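Local coordinates for protein abietadiene synthase, chloroplastic (Abies grandis, PDB 3S9V) that belongs to the terpene synthase family and is a largely helical chloroplast enzyme that combines a terpene synthase N-terminal domain with a metal-binding domain, at residues A408-A420 with E433-W447. Numbering follows the deposited sequence.
Sequences AFKKNIRGEVEYA and EARSYIENYGPDDVW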
loop_
_atom_site.group_PDB
_atom_site.type_symbol
_atom_site.label_atom_id
_atom_site.label_comp_id
_atom_site.label_asym_id
_atom_site.label_seq_id
_atom_site.Cartn_x
_atom_site.Cartn_y
_atom_site.Cartn_z
ATOM N N ALA A 408 16.157 1.059 -13.407
ATOM C CA ALA A 408 15.094 1.640 -12.595
ATOM C C ALA A 408 15.614 2.130 -11.242
ATOM O O ALA A 408 16.584 1.594 -10.699
ATOM C CB ALA A 408 13.976 0.612 -12.388
ATOM N N PHE A 409 14.959 3.146 -10.697
ATOM C CA PHE A 409 15.361 3.693 -9.411
ATOM C C PHE A 409 14.733 2.926 -8.241
ATOM O O PHE A 409 15.157 3.075 -7.096
ATOM C CB PHE A 409 15.025 5.189 -9.361
ATOM C CG PHE A 409 15.931 6.031 -10.225
ATOM C CD1 PHE A 409 16.020 5.800 -11.598
ATOM C CD2 PHE A 409 16.736 7.014 -9.665
ATOM C CE1 PHE A 409 16.900 6.532 -12.395
ATOM C CE2 PHE A 409 17.623 7.754 -10.451
ATOM C CZ PHE A 409 17.706 7.511 -11.818
ATOM N N LYS A 410 13.725 2.111 -8.542
ATOM C CA LYS A 410 13.054 1.265 -7.548
ATOM C C LYS A 410 13.716 -0.108 -7.637
ATOM O O LYS A 410 14.028 -0.564 -8.738
ATOM C CB LYS A 410 11.568 1.104 -7.884
ATOM C CG LYS A 410 10.707 2.323 -7.618
ATOM C CD LYS A 410 10.419 2.470 -6.142
ATOM C CE LYS A 410 9.358 3.528 -5.899
ATOM N NZ LYS A 410 8.980 3.561 -4.462
ATOM N N LYS A 411 13.914 -0.773 -6.503
ATOM C CA LYS A 411 14.550 -2.091 -6.510
ATOM C C LYS A 411 13.820 -3.109 -7.397
ATOM O O LYS A 411 14.449 -3.818 -8.178
ATOM C CB LYS A 411 14.658 -2.638 -5.086
ATOM C CG LYS A 411 15.248 -4.039 -5.007
ATOM C CD LYS A 411 15.343 -4.525 -3.570
ATOM C CE LYS A 411 15.838 -5.968 -3.510
ATOM N NZ LYS A 411 15.992 -6.477 -2.113
ATOM N N ASN A 412 12.497 -3.190 -7.280
ATOM C CA ASN A 412 11.732 -4.134 -8.093
ATOM C C ASN A 412 10.263 -3.742 -8.151
ATOM O O ASN A 412 9.421 -4.339 -7.484
ATOM C CB ASN A 412 11.866 -5.557 -7.539
ATOM C CG ASN A 412 11.187 -6.603 -8.428
ATOM O OD1 ASN A 412 11.092 -6.435 -9.647
ATOM N ND2 ASN A 412 10.741 -7.698 -7.821
ATOM N N ILE A 413 9.960 -2.741 -8.966
ATOM C CA ILE A 413 8.600 -2.270 -9.104
ATOM C C ILE A 413 7.714 -3.364 -9.695
ATOM O O ILE A 413 6.539 -3.478 -9.341
ATOM C CB ILE A 413 8.548 -0.994 -9.987
ATOM C CG1 ILE A 413 7.236 -0.256 -9.751
ATOM C CG2 ILE A 413 8.707 -1.355 -11.462
ATOM C CD1 ILE A 413 7.067 0.229 -8.323
ATOM N N ARG A 414 8.276 -4.183 -10.584
ATOM C CA ARG A 414 7.498 -5.255 -11.196
ATOM C C ARG A 414 6.930 -6.168 -10.121
ATOM O O ARG A 414 5.775 -6.588 -10.196
ATOM C CB ARG A 414 8.357 -6.077 -12.154
ATOM C CG ARG A 414 7.556 -7.091 -12.959
ATOM C CD ARG A 414 8.459 -8.108 -13.631
ATOM N NE ARG A 414 7.702 -9.068 -14.428
ATOM C CZ ARG A 414 7.096 -8.777 -15.572
ATOM N NH1 ARG A 414 7.159 -7.551 -16.064
ATOM N NH2 ARG A 414 6.426 -9.713 -16.227
ATOM N N GLY A 415 7.745 -6.475 -9.118
ATOM C CA GLY A 415 7.288 -7.328 -8.039
ATOM C C GLY A 415 6.139 -6.693 -7.271
ATOM O O GLY A 415 5.207 -7.378 -6.846
ATOM N N GLU A 416 6.203 -5.378 -7.080
ATOM C CA GLU A 416 5.144 -4.679 -6.363
ATOM C C GLU A 416 3.876 -4.661 -7.201
ATOM O O GLU A 416 2.771 -4.782 -6.681
ATOM C CB GLU A 416 5.566 -3.247 -6.037
ATOM C CG GLU A 416 6.628 -3.141 -4.961
ATOM C CD GLU A 416 6.997 -1.694 -4.663
ATOM O OE1 GLU A 416 6.084 -0.890 -4.359
ATOM O OE2 GLU A 416 8.198 -1.360 -4.731
ATOM N N VAL A 417 4.038 -4.506 -8.503
ATOM C CA VAL A 417 2.892 -4.496 -9.391
ATOM C C VAL A 417 2.257 -5.884 -9.398
ATOM O O VAL A 417 1.074 -6.037 -9.088
ATOM C CB VAL A 417 3.307 -4.103 -10.823
ATOM C CG1 VAL A 417 2.127 -4.248 -11.776
ATOM C CG2 VAL A 417 3.822 -2.665 -10.823
ATOM N N GLU A 418 3.047 -6.899 -9.731
ATOM C CA GLU A 418 2.531 -8.257 -9.775
ATOM C C GLU A 418 1.753 -8.615 -8.514
ATOM O O GLU A 418 0.698 -9.240 -8.597
ATOM C CB GLU A 418 3.667 -9.260 -9.990
ATOM C CG GLU A 418 4.084 -9.408 -11.444
ATOM C CD GLU A 418 5.181 -10.440 -11.634
ATOM O OE1 GLU A 418 5.540 -10.728 -12.798
ATOM O OE2 GLU A 418 5.685 -10.963 -10.613
ATOM N N TYR A 419 2.267 -8.220 -7.351
ATOM C CA TYR A 419 1.577 -8.523 -6.101
ATOM C C TYR A 419 0.256 -7.760 -6.013
ATOM O O TYR A 419 -0.798 -8.345 -5.752
ATOM C CB TYR A 419 2.434 -8.161 -4.888
ATOM C CG TYR A 419 1.740 -8.506 -3.587
ATOM C CD1 TYR A 419 1.697 -9.823 -3.128
ATOM C CD2 TYR A 419 1.042 -7.534 -2.868
ATOM C CE1 TYR A 419 0.967 -10.168 -1.989
ATOM C CE2 TYR A 419 0.307 -7.867 -1.727
ATOM C CZ TYR A 419 0.272 -9.185 -1.296
ATOM O OH TYR A 419 -0.467 -9.524 -0.184
ATOM N N ALA A 420 0.324 -6.452 -6.239
ATOM C CA ALA A 420 -0.856 -5.600 -6.183
ATOM C C ALA A 420 -1.964 -6.036 -7.129
ATOM O O ALA A 420 -3.139 -5.920 -6.795
ATOM C CB ALA A 420 -0.474 -4.152 -6.474
ATOM N N GLU A 433 1.437 -9.692 2.571
ATOM C CA GLU A 433 1.819 -8.424 1.958
ATOM C C GLU A 433 3.146 -7.980 2.559
ATOM O O GLU A 433 4.030 -7.505 1.853
ATOM C CB GLU A 433 0.773 -7.331 2.206
ATOM C CG GLU A 433 1.135 -6.007 1.516
ATOM C CD GLU A 433 0.045 -4.943 1.603
ATOM O OE1 GLU A 433 -1.118 -5.248 1.260
ATOM O OE2 GLU A 433 0.355 -3.796 2.001
ATOM N N ALA A 434 3.284 -8.146 3.867
ATOM C CA ALA A 434 4.510 -7.752 4.538
ATOM C C ALA A 434 5.696 -8.541 3.995
ATOM O O ALA A 434 6.783 -7.984 3.797
ATOM C CB ALA A 434 4.378 -7.962 6.044
ATOM N N ARG A 435 5.493 -9.832 3.744
ATOM C CA ARG A 435 6.584 -10.655 3.237
ATOM C C ARG A 435 6.951 -10.198 1.847
ATOM O O ARG A 435 8.131 -10.102 1.512
ATOM C CB ARG A 435 6.210 -12.142 3.194
ATOM C CG ARG A 435 7.417 -13.053 2.957
ATOM C CD ARG A 435 7.039 -14.517 3.029
ATOM N NE ARG A 435 8.169 -15.376 3.382
ATOM C CZ ARG A 435 9.249 -15.532 2.628
ATOM N NH1 ARG A 435 10.226 -16.332 3.027
ATOM N NH2 ARG A 435 9.353 -14.887 1.474
ATOM N N SER A 436 5.936 -9.908 1.044
ATOM C CA SER A 436 6.163 -9.467 -0.328
ATOM C C SER A 436 7.009 -8.193 -0.359
ATOM O O SER A 436 8.043 -8.131 -1.030
ATOM C CB SER A 436 4.824 -9.215 -1.026
ATOM O OG SER A 436 4.997 -8.914 -2.398
ATOM N N TYR A 437 6.582 -7.182 0.385
ATOM C CA TYR A 437 7.308 -5.928 0.388
ATOM C C TYR A 437 8.708 -6.055 0.987
ATOM O O TYR A 437 9.646 -5.398 0.534
ATOM C CB TYR A 437 6.509 -4.845 1.115
ATOM C CG TYR A 437 6.944 -3.455 0.723
ATOM C CD1 TYR A 437 7.022 -3.088 -0.623
ATOM C CD2 TYR A 437 7.300 -2.512 1.683
ATOM C CE1 TYR A 437 7.445 -1.818 -0.995
ATOM C CE2 TYR A 437 7.726 -1.234 1.313
ATOM C CZ TYR A 437 7.794 -0.900 -0.021
ATOM O OH TYR A 437 8.224 0.350 -0.389
ATOM N N ILE A 438 8.849 -6.902 2.002
ATOM C CA ILE A 438 10.146 -7.116 2.626
ATOM C C ILE A 438 11.155 -7.553 1.560
ATOM O O ILE A 438 12.337 -7.218 1.635
ATOM C CB ILE A 438 10.045 -8.187 3.748
ATOM C CG1 ILE A 438 9.382 -7.562 4.972
ATOM C CG2 ILE A 438 11.426 -8.763 4.085
ATOM C CD1 ILE A 438 9.289 -8.478 6.161
ATOM N N GLU A 439 10.684 -8.279 0.553
ATOM C CA GLU A 439 11.571 -8.742 -0.510
ATOM C C GLU A 439 11.728 -7.765 -1.675
ATOM O O GLU A 439 12.740 -7.801 -2.373
ATOM C CB GLU A 439 11.102 -10.098 -1.036
ATOM C CG GLU A 439 11.160 -11.184 0.023
ATOM C CD GLU A 439 10.698 -12.534 -0.485
ATOM O OE1 GLU A 439 9.582 -12.605 -1.047
ATOM O OE2 GLU A 439 11.449 -13.522 -0.313
ATOM N N ASN A 440 10.742 -6.893 -1.873
ATOM C CA ASN A 440 10.792 -5.922 -2.963
ATOM C C ASN A 440 11.288 -4.544 -2.535
ATOM O O ASN A 440 11.657 -3.723 -3.376
ATOM C CB ASN A 440 9.408 -5.771 -3.606
ATOM C CG ASN A 440 8.947 -7.036 -4.316
ATOM O OD1 ASN A 440 9.629 -7.549 -5.196
ATOM N ND2 ASN A 440 7.781 -7.541 -3.934
ATOM N N TYR A 441 11.302 -4.288 -1.231
ATOM C CA TYR A 441 11.734 -2.993 -0.715
ATOM C C TYR A 441 13.223 -2.701 -0.913
ATOM O O TYR A 441 14.083 -3.489 -0.503
ATOM C CB TYR A 441 11.387 -2.888 0.769
ATOM C CG TYR A 441 11.843 -1.606 1.419
ATOM C CD1 TYR A 441 11.333 -0.375 1.012
ATOM C CD2 TYR A 441 12.792 -1.621 2.440
ATOM C CE1 TYR A 441 11.758 0.813 1.609
ATOM C CE2 TYR A 441 13.225 -0.438 3.041
ATOM C CZ TYR A 441 12.701 0.772 2.621
ATOM O OH TYR A 441 13.109 1.937 3.229
ATOM N N GLY A 442 13.514 -1.559 -1.538
ATOM C CA GLY A 442 14.891 -1.151 -1.782
ATOM C C GLY A 442 15.317 -0.131 -0.741
ATOM O O GLY A 442 14.932 1.038 -0.832
ATOM N N PRO A 443 16.131 -0.537 0.252
ATOM C CA PRO A 443 16.616 0.329 1.336
ATOM C C PRO A 443 17.550 1.449 0.888
ATOM O O PRO A 443 17.741 2.437 1.600
ATOM C CB PRO A 443 17.301 -0.658 2.276
ATOM C CG PRO A 443 17.904 -1.629 1.319
ATOM C CD PRO A 443 16.774 -1.862 0.320
ATOM N N ASP A 444 18.126 1.296 -0.295
ATOM C CA ASP A 444 19.029 2.310 -0.804
ATOM C C ASP A 444 18.619 2.824 -2.179
ATOM O O ASP A 444 19.457 3.176 -2.992
ATOM C CB ASP A 444 20.463 1.763 -0.823
ATOM C CG ASP A 444 20.548 0.385 -1.428
ATOM O OD1 ASP A 444 21.562 -0.305 -1.190
ATOM O OD2 ASP A 444 19.601 -0.005 -2.146
ATOM N N ASP A 445 17.318 2.857 -2.437
ATOM C CA ASP A 445 16.829 3.372 -3.706
ATOM C C ASP A 445 17.020 4.884 -3.699
ATOM O O ASP A 445 16.993 5.516 -2.645
ATOM C CB ASP A 445 15.333 3.078 -3.897
ATOM C CG ASP A 445 15.046 1.616 -4.216
ATOM O OD1 ASP A 445 15.841 0.981 -4.945
ATOM O OD2 ASP A 445 14.002 1.110 -3.752
ATOM N N VAL A 446 17.236 5.453 -4.876
ATOM C CA VAL A 446 17.381 6.890 -5.013
ATOM C C VAL A 446 16.144 7.341 -5.770
ATOM O O VAL A 446 15.328 6.512 -6.171
ATOM C CB VAL A 446 18.641 7.281 -5.806
ATOM C CG1 VAL A 446 19.864 7.145 -4.921
ATOM C CG2 VAL A 446 18.767 6.413 -7.050
ATOM N N TRP A 447 15.996 8.646 -5.961
ATOM C CA TRP A 447 14.827 9.170 -6.653
ATOM C C TRP A 447 15.280 10.101 -7.760
ATOM O O TRP A 447 16.359 10.685 -7.681
ATOM C CB TRP A 447 13.917 9.912 -5.664
ATOM C CG TRP A 447 13.532 9.071 -4.467
ATOM C CD1 TRP A 447 14.356 8.646 -3.459
ATOM C CD2 TRP A 447 12.244 8.494 -4.200
ATOM N NE1 TRP A 447 13.664 7.837 -2.590
ATOM C CE2 TRP A 447 12.366 7.726 -3.020
ATOM C CE3 TRP A 447 11.001 8.549 -4.848
ATOM C CZ2 TRP A 447 11.290 7.015 -2.469
ATOM C CZ3 TRP A 447 9.931 7.842 -4.304
ATOM C CH2 TRP A 447 10.086 7.084 -3.121
HETATM O O HOH W 1 8.514 0.690 -2.997
HETATM O O HOH W 2 14.308 -5.892 0.331
HETATM O O HOH W 3 10.955 -1.828 -4.969
#
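With CG turned anti to the backbone N (chi1 -175°), N412 points its ND2 at the amide oxygen of N440, whose own CG lies beside its backbone N; the two amides are steeply inclined to each other, and N412 ND2 donates to N440 OD1 at 2.9 Å. The bond is bent (136° at the hydrogen), and ND2 is tilted out of the acceptor's carbonyl plane. As N-cap of helix 413-422, N412 also accepts at OD1 a weak capping bond from G415 N and, outside the two segments, a hydrogen bond from F404 N. Close by, G415 CA lies 3.7 Å from N440 OD1. Further along, Y419 lays one ring face over S436, whose CB makes a CH-pi contact 4.1 Å from the ring centroid; Y419 OH reaches E433 CA (3.3 Å) and hydrogen-bonds to S428 OG, which also bonds to E433 OE1. The E416 carboxylate comes to the edge of the Y437 ring, CD to CE1 3.7 Å; R282 forms a salt bridge with E416 OE1 and a cation-pi contact with the Y437 ring. Waters link E416 OE2 to Y437 OH, K410 NZ, N412 N and N440 O. Before the helix, the extended K411 chain runs past the carbonyls of 439-441, and F409 CD2 meets V446 CG2 at 3.4 Å. The axes of segments 413-420 and 433-440 run antiparallel (164°) and approach to 9.6 Å, a helical hairpin between helix 363-373, touched by I413 and V417, and helix 461-491, touched by I438 and Y441, with W447 leading into the two-stranded sheet with 452-453.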